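6-phospho-beta-d glycosidase (Streptococcus pyogenes, PDB 5FOO) hydrolyses 6-phospho-beta-glucosides as a family 1 glycoside hydrolase. Local coordinates at residues Tyr413-Gly421 with Arg431-Ile439. The protein carries 1 engineered substitution. Sequence-based numbering, arbitrary orientation.
Sequences YHVWTPIDG and RYGLVENNI. With JAZ (6-phosphocyclophellitol), chain G.
W416 and Y432 meet in a T-shaped pair at the sugar pocket of this TIM barrel, where the eighth barrel strand, 410-416, runs out into the loop that returns through 431-439. The edge of the indole five-membered ring points at the face of the Y432 ring, planes at 82°, with W416 CD1 3.7 Å from Y432 CG. CG of W416 stands anti to the backbone N (chi1 -169°), which turns one indole face to the cyclitol of 6-phosphocyclophellitol, with CZ2 3.4 Å from its C3; T417 CB lies over the opposite face. Y432 carries its hydroxyl on to phosphate oxygen O13, a very short hydrogen bond, while K337, Q18 and H119 also hydrogen-bond the ligand.

Behind the aromatic pair the backbones are laced together: V435 N to P418 O and D420 N to V435 O (3.1 Å) form a single bridge of I419 with V435, and L434 N adds a bond to T417 O. V415 and L434 pack on L393 of helix 387-405 and F453 of helix 448-459.

D420 then gathers the returning segment 431-439 with its carboxylate. OD1 takes G433 N at 3.0 Å, nearly end-on, and also pairs with K447. OD2 is gripped from both faces of the carboxylate plane, by N437 N on one and R431 NH1 on the other, the latter a salt bridge. The R431 chain bends at chi2 (-60°) to bring the guanidinium round, perpendicular to the carboxylate, and its NH1 divides itself in plane between D420 OD2 and N437 O, each at 2.9 Å.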
# COMPACT_ATOMS: atom_id res chain seq x y z
N TYR A 413 -11.08 -3.25 -7.96
CA TYR A 413 -11.29 -3.18 -6.52
C TYR A 413 -10.64 -4.39 -5.87
O TYR A 413 -10.92 -5.54 -6.22
CB TYR A 413 -12.76 -3.17 -6.25
CG TYR A 413 -13.14 -3.14 -4.80
CD1 TYR A 413 -13.04 -1.99 -4.03
CD2 TYR A 413 -13.61 -4.27 -4.18
CE1 TYR A 413 -13.43 -1.98 -2.71
CE2 TYR A 413 -13.99 -4.25 -2.88
CZ TYR A 413 -13.89 -3.13 -2.14
OH TYR A 413 -14.28 -3.22 -0.82
N HIS A 414 -9.72 -4.13 -4.97
CA HIS A 414 -9.01 -5.16 -4.25
C HIS A 414 -9.34 -4.97 -2.71
O HIS A 414 -9.08 -3.93 -2.12
CB HIS A 414 -7.49 -5.07 -4.53
CG HIS A 414 -7.01 -5.89 -5.69
ND1 HIS A 414 -5.68 -6.14 -5.92
CD2 HIS A 414 -7.69 -6.55 -6.66
CE1 HIS A 414 -5.55 -6.91 -6.99
NE2 HIS A 414 -6.77 -7.17 -7.45
N VAL A 415 -9.86 -6.01 -2.10
CA VAL A 415 -10.11 -6.07 -0.70
C VAL A 415 -8.76 -6.32 0.05
O VAL A 415 -8.01 -7.24 -0.25
CB VAL A 415 -11.08 -7.21 -0.34
CG1 VAL A 415 -11.32 -7.18 1.18
CG2 VAL A 415 -12.41 -7.06 -1.06
N TRP A 416 -8.49 -5.49 1.05
CA TRP A 416 -7.51 -5.84 2.07
C TRP A 416 -8.14 -6.68 3.20
O TRP A 416 -9.02 -6.14 3.89
CB TRP A 416 -6.82 -4.62 2.65
CG TRP A 416 -5.67 -5.09 3.47
CD1 TRP A 416 -5.66 -5.47 4.81
CD2 TRP A 416 -4.39 -5.28 3.00
NE1 TRP A 416 -4.42 -5.93 5.16
CE2 TRP A 416 -3.60 -5.78 4.08
CE3 TRP A 416 -3.78 -5.03 1.77
CZ2 TRP A 416 -2.27 -6.08 3.94
CZ3 TRP A 416 -2.45 -5.31 1.63
CH2 TRP A 416 -1.69 -5.81 2.69
N THR A 417 -8.17 -7.98 3.02
CA THR A 417 -7.06 -8.82 2.57
C THR A 417 -7.73 -10.19 2.28
O THR A 417 -8.72 -10.53 2.94
CB THR A 417 -5.85 -8.86 3.47
OG1 THR A 417 -4.74 -9.34 2.70
CG2 THR A 417 -6.12 -9.75 4.67
N PRO A 418 -7.24 -10.94 1.29
CA PRO A 418 -7.92 -12.22 1.08
C PRO A 418 -7.96 -13.18 2.27
O PRO A 418 -9.00 -13.75 2.57
CB PRO A 418 -7.12 -12.85 -0.06
CG PRO A 418 -6.72 -11.68 -0.83
CD PRO A 418 -6.30 -10.67 0.18
N ILE A 419 -6.81 -13.38 2.88
CA ILE A 419 -6.62 -14.26 3.99
C ILE A 419 -5.94 -13.48 5.12
O ILE A 419 -4.97 -12.79 4.87
CB ILE A 419 -5.73 -15.44 3.58
CG1 ILE A 419 -6.40 -16.24 2.45
CG2 ILE A 419 -5.42 -16.34 4.78
CD1 ILE A 419 -5.49 -17.24 1.78
N ASP A 420 -6.43 -13.62 6.35
CA ASP A 420 -5.90 -12.94 7.52
C ASP A 420 -4.40 -12.95 7.43
O ASP A 420 -3.81 -14.03 7.16
CB ASP A 420 -6.30 -13.66 8.83
CG ASP A 420 -7.81 -13.55 9.18
OD1 ASP A 420 -8.53 -12.65 8.69
OD2 ASP A 420 -8.24 -14.35 10.05
N GLY A 421 -3.80 -11.77 7.64
CA GLY A 421 -2.33 -11.68 7.64
C GLY A 421 -1.73 -10.89 8.80
O GLY A 421 -2.44 -10.29 9.61
N ARG A 431 -8.26 -8.70 12.40
CA ARG A 431 -8.38 -9.58 11.23
C ARG A 431 -9.12 -8.82 10.16
O ARG A 431 -10.13 -8.21 10.46
CB ARG A 431 -9.11 -10.87 11.61
CG ARG A 431 -8.57 -11.61 12.86
CD ARG A 431 -7.13 -11.98 12.62
NE ARG A 431 -6.53 -12.83 13.64
CZ ARG A 431 -6.40 -14.13 13.57
NH1 ARG A 431 -6.86 -14.84 12.53
NH2 ARG A 431 -5.82 -14.76 14.58
N TYR A 432 -8.54 -8.78 8.97
CA TYR A 432 -9.13 -8.16 7.76
C TYR A 432 -9.61 -9.16 6.67
O TYR A 432 -10.16 -8.76 5.68
CB TYR A 432 -8.07 -7.25 7.09
CG TYR A 432 -7.81 -5.90 7.77
CD1 TYR A 432 -6.92 -5.77 8.84
CD2 TYR A 432 -8.44 -4.75 7.30
CE1 TYR A 432 -6.68 -4.52 9.43
CE2 TYR A 432 -8.19 -3.50 7.88
CZ TYR A 432 -7.31 -3.39 8.96
OH TYR A 432 -7.12 -2.12 9.51
N GLY A 433 -9.41 -10.46 6.84
CA GLY A 433 -9.58 -11.41 5.77
C GLY A 433 -11.02 -11.60 5.37
O GLY A 433 -11.97 -11.51 6.22
N LEU A 434 -11.20 -11.91 4.10
CA LEU A 434 -12.43 -12.60 3.68
C LEU A 434 -12.37 -14.07 4.16
O LEU A 434 -13.36 -14.75 4.26
CB LEU A 434 -12.49 -12.61 2.14
CG LEU A 434 -12.52 -11.29 1.44
CD1 LEU A 434 -12.32 -11.51 -0.06
CD2 LEU A 434 -13.82 -10.52 1.73
N VAL A 435 -11.16 -14.57 4.36
CA VAL A 435 -10.90 -15.94 4.74
C VAL A 435 -10.05 -15.91 6.00
O VAL A 435 -9.00 -15.29 6.05
CB VAL A 435 -10.12 -16.67 3.64
CG1 VAL A 435 -9.82 -18.12 4.04
CG2 VAL A 435 -10.91 -16.61 2.31
N GLU A 436 -10.51 -16.66 6.99
CA GLU A 436 -9.89 -16.73 8.30
C GLU A 436 -8.62 -17.55 8.18
O GLU A 436 -8.60 -18.52 7.44
CB GLU A 436 -10.88 -17.48 9.23
CG GLU A 436 -10.36 -17.81 10.59
CD GLU A 436 -11.29 -18.69 11.41
OE1 GLU A 436 -12.40 -19.13 10.94
OE2 GLU A 436 -10.84 -18.96 12.53
N ASN A 437 -7.61 -17.20 8.92
CA ASN A 437 -6.46 -18.04 9.10
C ASN A 437 -6.31 -18.38 10.58
O ASN A 437 -6.32 -17.50 11.44
CB ASN A 437 -5.16 -17.38 8.65
CG ASN A 437 -4.00 -18.36 8.56
OD1 ASN A 437 -4.21 -19.59 8.39
ND2 ASN A 437 -2.81 -17.85 8.63
N ASN A 438 -6.13 -19.65 10.89
CA ASN A 438 -5.75 -20.01 12.26
C ASN A 438 -4.25 -19.83 12.34
O ASN A 438 -3.49 -20.48 11.63
CB ASN A 438 -6.14 -21.45 12.54
CG ASN A 438 -5.78 -21.91 13.94
OD1 ASN A 438 -4.64 -21.86 14.43
ND2 ASN A 438 -6.78 -22.32 14.61
N ILE A 439 -3.78 -18.95 13.19
CA ILE A 439 -2.37 -18.68 13.17
C ILE A 439 -1.48 -19.72 13.84
O ILE A 439 -0.27 -19.63 13.76
CB ILE A 439 -2.02 -17.28 13.65
CG1 ILE A 439 -2.48 -17.04 15.08
CG2 ILE A 439 -2.66 -16.28 12.71
CD1 ILE A 439 -1.70 -15.91 15.67
C2 JAZ G . -1.99 -2.93 6.32
C3 JAZ G . -1.45 -2.88 4.88
C4 JAZ G . -1.44 -1.45 4.35
C5 JAZ G . -2.83 -0.81 4.38
C6 JAZ G . -3.44 -0.94 5.76
C7 JAZ G . -3.41 -2.38 6.28
C8 JAZ G . -4.16 -2.53 7.60
O9 JAZ G . -3.49 -1.73 8.57
P10 JAZ G . -3.51 -2.19 10.09
O11 JAZ G . -2.68 -1.16 10.77
O12 JAZ G . -3.17 -3.62 10.23
O13 JAZ G . -4.91 -2.12 10.51
O14 JAZ G . -2.80 -0.03 6.66
O15 JAZ G . -2.06 -4.28 6.80
O16 JAZ G . -0.13 -3.36 4.92
O17 JAZ G . -0.92 -1.42 3.04
O HOH W 1 -5.65 -9.59 8.47